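Local structure of putative (Helicobacter pylori, 4O8S) at residues L153-L166 against E208-E221. The protein probably transfers nucleotides, as a nucleotidyltransferase-superfamily protein related to the AbiEii toxins of type IV toxin-antitoxin systems. Numbering follows the deposited sequence.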
loop_
_atom_site.group_PDB
_atom_site.type_symbol
_atom_site.label_atom_id
_atom_site.label_comp_id
_atom_site.label_asym_id
_atom_site.label_seq_id
_atom_site.Cartn_x
_atom_site.Cartn_y
_atom_site.Cartn_z
ATOM N N LEU A 153 3.417 8.405 0.922
ATOM C CA LEU A 153 3.413 9.148 2.185
ATOM C C LEU A 153 2.913 10.579 1.986
ATOM O O LEU A 153 2.221 11.124 2.845
ATOM C CB LEU A 153 4.794 9.150 2.846
ATOM C CG LEU A 153 5.119 7.866 3.629
ATOM C CD1 LEU A 153 6.539 7.931 4.186
ATOM C CD2 LEU A 153 4.110 7.678 4.755
ATOM N N HIS A 154 3.266 11.173 0.846
ATOM C CA HIS A 154 2.776 12.494 0.477
ATOM C C HIS A 154 1.258 12.444 0.282
ATOM O O HIS A 154 0.538 13.297 0.791
ATOM C CB HIS A 154 3.488 12.964 -0.792
ATOM C CG HIS A 154 2.913 14.209 -1.388
ATOM N ND1 HIS A 154 1.855 14.189 -2.276
ATOM C CD2 HIS A 154 3.256 15.512 -1.236
ATOM C CE1 HIS A 154 1.567 15.429 -2.637
ATOM N NE2 HIS A 154 2.402 16.249 -2.019
ATOM N N PHE A 155 0.779 11.427 -0.439
ATOM C CA PHE A 155 -0.650 11.222 -0.645
ATOM C C PHE A 155 -1.374 11.098 0.689
ATOM O O PHE A 155 -2.475 11.657 0.885
ATOM C CB PHE A 155 -0.874 9.936 -1.448
ATOM C CG PHE A 155 -2.308 9.479 -1.477
ATOM C CD1 PHE A 155 -3.207 10.024 -2.396
ATOM C CD2 PHE A 155 -2.769 8.511 -0.581
ATOM C CE1 PHE A 155 -4.529 9.625 -2.419
ATOM C CE2 PHE A 155 -4.107 8.107 -0.593
ATOM C CZ PHE A 155 -4.992 8.657 -1.520
ATOM N N LEU A 156 -0.774 10.331 1.598
ATOM C CA LEU A 156 -1.365 10.105 2.913
ATOM C C LEU A 156 -1.401 11.387 3.754
ATOM O O LEU A 156 -2.420 11.701 4.354
ATOM C CB LEU A 156 -0.600 8.996 3.650
ATOM C CG LEU A 156 -0.946 7.603 3.081
ATOM C CD1 LEU A 156 0.078 6.582 3.507
ATOM C CD2 LEU A 156 -2.339 7.159 3.545
ATOM N N ALA A 157 -0.293 12.120 3.807
ATOM C CA ALA A 157 -0.254 13.369 4.563
ATOM C C ALA A 157 -1.237 14.391 3.988
ATOM O O ALA A 157 -1.857 15.169 4.728
ATOM C CB ALA A 157 1.167 13.941 4.566
ATOM N N LYS A 158 -1.387 14.386 2.668
ATOM C CA LYS A 158 -2.239 15.367 2.003
ATOM C C LYS A 158 -3.728 15.064 2.168
ATOM O O LYS A 158 -4.532 15.974 2.385
ATOM C CB LYS A 158 -1.890 15.440 0.509
ATOM C CG LYS A 158 -2.518 16.631 -0.243
ATOM C CD LYS A 158 -2.176 16.574 -1.738
ATOM C CE LYS A 158 -2.705 17.795 -2.493
ATOM N NZ LYS A 158 -1.669 18.869 -2.624
ATOM N N HIS A 159 -4.106 13.792 2.046
ATOM C CA HIS A 159 -5.525 13.449 2.010
ATOM C C HIS A 159 -6.030 12.733 3.254
ATOM O O HIS A 159 -7.248 12.615 3.461
ATOM C CB HIS A 159 -5.833 12.604 0.777
ATOM C CG HIS A 159 -5.491 13.283 -0.509
ATOM N ND1 HIS A 159 -6.279 14.273 -1.060
ATOM C CD2 HIS A 159 -4.439 13.125 -1.352
ATOM C CE1 HIS A 159 -5.735 14.686 -2.194
ATOM N NE2 HIS A 159 -4.616 14.008 -2.390
ATOM N N TYR A 160 -5.116 12.241 4.085
ATOM C CA TYR A 160 -5.564 11.510 5.268
ATOM C C TYR A 160 -4.867 11.980 6.531
ATOM O O TYR A 160 -4.535 11.171 7.403
ATOM C CB TYR A 160 -5.353 10.007 5.073
ATOM C CG TYR A 160 -6.265 9.414 4.035
ATOM C CD1 TYR A 160 -7.541 8.984 4.375
ATOM C CD2 TYR A 160 -5.859 9.286 2.714
ATOM C CE1 TYR A 160 -8.391 8.438 3.424
ATOM C CE2 TYR A 160 -6.705 8.740 1.755
ATOM C CZ TYR A 160 -7.970 8.327 2.121
ATOM O OH TYR A 160 -8.825 7.776 1.184
ATOM N N GLU A 161 -4.659 13.286 6.644
ATOM C CA GLU A 161 -3.857 13.816 7.740
ATOM C C GLU A 161 -4.446 13.509 9.121
ATOM O O GLU A 161 -3.715 13.467 10.116
ATOM C CB GLU A 161 -3.649 15.331 7.581
ATOM C CG GLU A 161 -4.796 16.194 8.110
ATOM C CD GLU A 161 -4.349 17.641 8.380
ATOM O OE1 GLU A 161 -4.113 18.382 7.398
ATOM O OE2 GLU A 161 -4.206 18.024 9.571
ATOM N N GLU A 162 -5.756 13.296 9.187
ATOM C CA GLU A 162 -6.401 13.055 10.477
ATOM C C GLU A 162 -6.007 11.694 11.075
ATOM O O GLU A 162 -6.263 11.423 12.250
ATOM C CB GLU A 162 -7.929 13.206 10.365
ATOM C CG GLU A 162 -8.645 12.128 9.517
ATOM C CD GLU A 162 -8.507 12.321 7.993
ATOM O OE1 GLU A 162 -7.688 13.168 7.545
ATOM O OE2 GLU A 162 -9.226 11.613 7.236
ATOM N N HIS A 163 -5.356 10.851 10.274
ATOM C CA HIS A 163 -4.976 9.523 10.747
ATOM C C HIS A 163 -3.570 9.488 11.315
ATOM O O HIS A 163 -3.118 8.453 11.805
ATOM C CB HIS A 163 -5.111 8.503 9.627
ATOM C CG HIS A 163 -6.525 8.279 9.185
ATOM N ND1 HIS A 163 -7.337 7.316 9.748
ATOM C CD2 HIS A 163 -7.272 8.895 8.235
ATOM C CE1 HIS A 163 -8.519 7.339 9.152
ATOM N NE2 HIS A 163 -8.508 8.294 8.234
ATOM N N PHE A 164 -2.860 10.606 11.244
ATOM C CA PHE A 164 -1.549 10.652 11.869
ATOM C C PHE A 164 -1.714 10.965 13.352
ATOM O O PHE A 164 -2.503 11.836 13.716
ATOM C CB PHE A 164 -0.683 11.730 11.221
ATOM C CG PHE A 164 -0.204 11.374 9.849
ATOM C CD1 PHE A 164 -1.060 11.457 8.755
ATOM C CD2 PHE A 164 1.105 10.961 9.652
ATOM C CE1 PHE A 164 -0.631 11.117 7.475
ATOM C CE2 PHE A 164 1.560 10.614 8.364
ATOM C CZ PHE A 164 0.682 10.696 7.274
ATOM N N ASN A 165 -0.972 10.269 14.211
ATOM C CA ASN A 165 -0.843 10.721 15.595
ATOM C C ASN A 165 0.534 11.363 15.803
ATOM O O ASN A 165 1.314 11.471 14.843
ATOM C CB ASN A 165 -1.093 9.568 16.576
ATOM C CG ASN A 165 -0.162 8.383 16.347
ATOM O OD1 ASN A 165 1.009 8.542 15.969
ATOM N ND2 ASN A 165 -0.680 7.179 16.585
ATOM N N LEU A 166 0.840 11.772 17.037
ATOM C CA LEU A 166 2.123 12.424 17.326
ATOM C C LEU A 166 3.318 11.603 16.891
ATOM O O LEU A 166 4.281 12.138 16.340
ATOM C CB LEU A 166 2.258 12.756 18.817
ATOM C CG LEU A 166 1.718 14.124 19.243
ATOM C CD1 LEU A 166 1.718 14.279 20.764
ATOM C CD2 LEU A 166 2.529 15.229 18.588
ATOM N N GLU A 208 6.611 19.819 -0.618
ATOM C CA GLU A 208 5.278 19.847 -0.048
ATOM C C GLU A 208 5.127 18.899 1.149
ATOM O O GLU A 208 4.483 19.260 2.151
ATOM C CB GLU A 208 4.218 19.560 -1.118
ATOM C CG GLU A 208 2.810 19.741 -0.573
ATOM C CD GLU A 208 1.735 19.629 -1.633
ATOM O OE1 GLU A 208 1.986 18.980 -2.673
ATOM O OE2 GLU A 208 0.632 20.191 -1.411
ATOM N N LEU A 209 5.721 17.704 1.061
ATOM C CA LEU A 209 5.644 16.751 2.176
ATOM C C LEU A 209 6.355 17.252 3.429
ATOM O O LEU A 209 5.812 17.142 4.534
ATOM C CB LEU A 209 6.186 15.360 1.799
ATOM C CG LEU A 209 6.234 14.406 3.010
ATOM C CD1 LEU A 209 4.830 14.199 3.590
ATOM C CD2 LEU A 209 6.911 13.064 2.686
ATOM N N GLY A 210 7.568 17.780 3.271
ATOM C CA GLY A 210 8.314 18.297 4.411
ATOM C C GLY A 210 7.521 19.338 5.184
ATOM O O GLY A 210 7.460 19.322 6.430
ATOM N N VAL A 211 6.877 20.234 4.443
ATOM C CA VAL A 211 6.092 21.294 5.066
ATOM C C VAL A 211 4.804 20.772 5.703
ATOM O O VAL A 211 4.476 21.157 6.829
ATOM C CB VAL A 211 5.795 22.431 4.064
ATOM C CG1 VAL A 211 4.868 23.468 4.675
ATOM C CG2 VAL A 211 7.103 23.075 3.620
HETATM N N MSE A 212 4.071 19.904 5.001
HETATM C CA MSE A 212 2.849 19.313 5.568
HETATM C C MSE A 212 3.137 18.561 6.854
HETATM O O MSE A 212 2.347 18.607 7.800
HETATM C CB MSE A 212 2.174 18.355 4.581
HETATM C CG MSE A 212 1.570 19.042 3.360
HETATM SE SE MSE A 212 0.519 17.792 2.229
HETATM C CE MSE A 212 1.987 16.685 1.674
ATOM N N ALA A 213 4.269 17.858 6.887
ATOM C CA ALA A 213 4.619 17.075 8.062
ATOM C C ALA A 213 4.842 18.005 9.248
ATOM O O ALA A 213 4.515 17.657 10.379
ATOM C CB ALA A 213 5.842 16.239 7.795
ATOM N N GLN A 214 5.394 19.189 8.984
ATOM C CA GLN A 214 5.578 20.191 10.023
ATOM C C GLN A 214 4.236 20.612 10.579
ATOM O O GLN A 214 4.042 20.632 11.798
ATOM C CB GLN A 214 6.286 21.430 9.469
ATOM C CG GLN A 214 7.737 21.217 9.101
ATOM C CD GLN A 214 8.498 22.526 8.999
ATOM O OE1 GLN A 214 7.907 23.613 9.064
ATOM N NE2 GLN A 214 9.817 22.433 8.848
ATOM N N LEU A 215 3.318 20.952 9.674
ATOM C CA LEU A 215 1.990 21.433 10.052
ATOM C C LEU A 215 1.235 20.411 10.872
ATOM O O LEU A 215 0.675 20.736 11.927
ATOM C CB LEU A 215 1.153 21.764 8.815
ATOM C CG LEU A 215 1.076 23.230 8.383
ATOM C CD1 LEU A 215 2.403 23.656 7.822
ATOM C CD2 LEU A 215 -0.033 23.445 7.360
ATOM N N ILE A 216 1.197 19.180 10.360
ATOM C CA ILE A 216 0.480 18.091 11.022
ATOM C C ILE A 216 1.044 17.905 12.427
ATOM O O ILE A 216 0.301 17.864 13.405
ATOM C CB ILE A 216 0.573 16.781 10.192
ATOM C CG1 ILE A 216 -0.177 16.962 8.865
ATOM C CG2 ILE A 216 0.006 15.588 10.974
ATOM C CD1 ILE A 216 0.169 15.936 7.782
ATOM N N HIS A 217 2.363 17.823 12.529
ATOM C CA HIS A 217 2.991 17.679 13.825
ATOM C C HIS A 217 2.681 18.869 14.752
ATOM O O HIS A 217 2.475 18.694 15.951
ATOM C CB HIS A 217 4.496 17.498 13.661
ATOM C CG HIS A 217 5.210 17.263 14.955
ATOM N ND1 HIS A 217 6.003 18.222 15.549
ATOM C CD2 HIS A 217 5.233 16.187 15.777
ATOM C CE1 HIS A 217 6.493 17.740 16.678
ATOM N NE2 HIS A 217 6.040 16.509 16.843
ATOM N N LYS A 218 2.629 20.068 14.181
ATOM C CA LYS A 218 2.373 21.288 14.944
ATOM C C LYS A 218 0.959 21.304 15.487
ATOM O O LYS A 218 0.743 21.570 16.674
ATOM C CB LYS A 218 2.606 22.522 14.063
ATOM C CG LYS A 218 2.331 23.870 14.738
ATOM C CD LYS A 218 2.639 25.024 13.770
ATOM C CE LYS A 218 2.361 26.399 14.386
ATOM N NZ LYS A 218 2.628 27.530 13.432
ATOM N N LYS A 219 -0.008 21.042 14.616
ATOM C CA LYS A 219 -1.397 20.950 15.039
ATOM C C LYS A 219 -1.574 19.970 16.208
ATOM O O LYS A 219 -2.260 20.285 17.188
ATOM C CB LYS A 219 -2.296 20.530 13.875
ATOM C CG LYS A 219 -3.733 20.267 14.304
ATOM C CD LYS A 219 -4.549 19.545 13.226
ATOM C CE LYS A 219 -4.952 20.479 12.084
ATOM N NZ LYS A 219 -6.337 20.199 11.561
ATOM N N LEU A 220 -0.952 18.794 16.094
ATOM C CA LEU A 220 -1.083 17.728 17.092
ATOM C C LEU A 220 -0.503 18.154 18.442
ATOM O O LEU A 220 -1.043 17.811 19.495
ATOM C CB LEU A 220 -0.407 16.436 16.600
ATOM C CG LEU A 220 -1.127 15.703 15.450
ATOM C CD1 LEU A 220 -0.261 14.605 14.800
ATOM C CD2 LEU A 220 -2.440 15.128 15.939
ATOM N N GLU A 221 0.603 18.897 18.404
ATOM C CA GLU A 221 1.186 19.483 19.608
ATOM C C GLU A 221 0.242 20.500 20.251
ATOM O O GLU A 221 -0.073 20.394 21.438
ATOM C CB GLU A 221 2.510 20.162 19.277
ATOM C CG GLU A 221 3.646 19.211 18.998
ATOM C CD GLU A 221 4.517 18.996 20.214
ATOM O OE1 GLU A 221 5.572 19.663 20.311
ATOM O OE2 GLU A 221 4.145 18.162 21.073
#
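The carboxylate of Glu208 is shared by two side chains one helical turn apart, His154 and Lys158. This joins helix 147-159 to the long helix 202-231 in the helical part of this nucleotidyltransferase-family protein. The short helical segments cross at 42°, with axes 9.7 Å apart. His154 NE2 gives its hydrogen to Glu208 OE1 at 2.8 Å. The acceptor lies in the imidazole plane, but the donor sits above the carboxylate plane, which is turned 61° from the ring. Glu208 OE2 and Lys158 NZ form a salt bridge at 2.9 Å, whose hydrogen bond is weak. The neighbouring ammonium would tend to stabilise the carboxylate's negative charge.

Met212, a selenomethionine, packs against both His154 and Lys158. Its chain bends at the last torsion (chi3 -66°). That brings CE to 3.4 Å from His154 CD2, while SE rests on CA and CB of Lys158. Further along, Ala157 CB sits between Leu209 CD1 and Ile216 CD1. Ile216 then splits its branches: CD1 reaches Glu161 CB, and CG2 touches Phe164 CB. Phe164 also packs on Leu172 and Ile130, linking the contact to helices 166-176 and 126-139. Glu161 and Lys219 form a long salt bridge. At the far end the side chains of Leu166 and Leu220 run alongside each other, pointing opposite ways, with Leu166 CD2 3.7 Å from Leu220 CB.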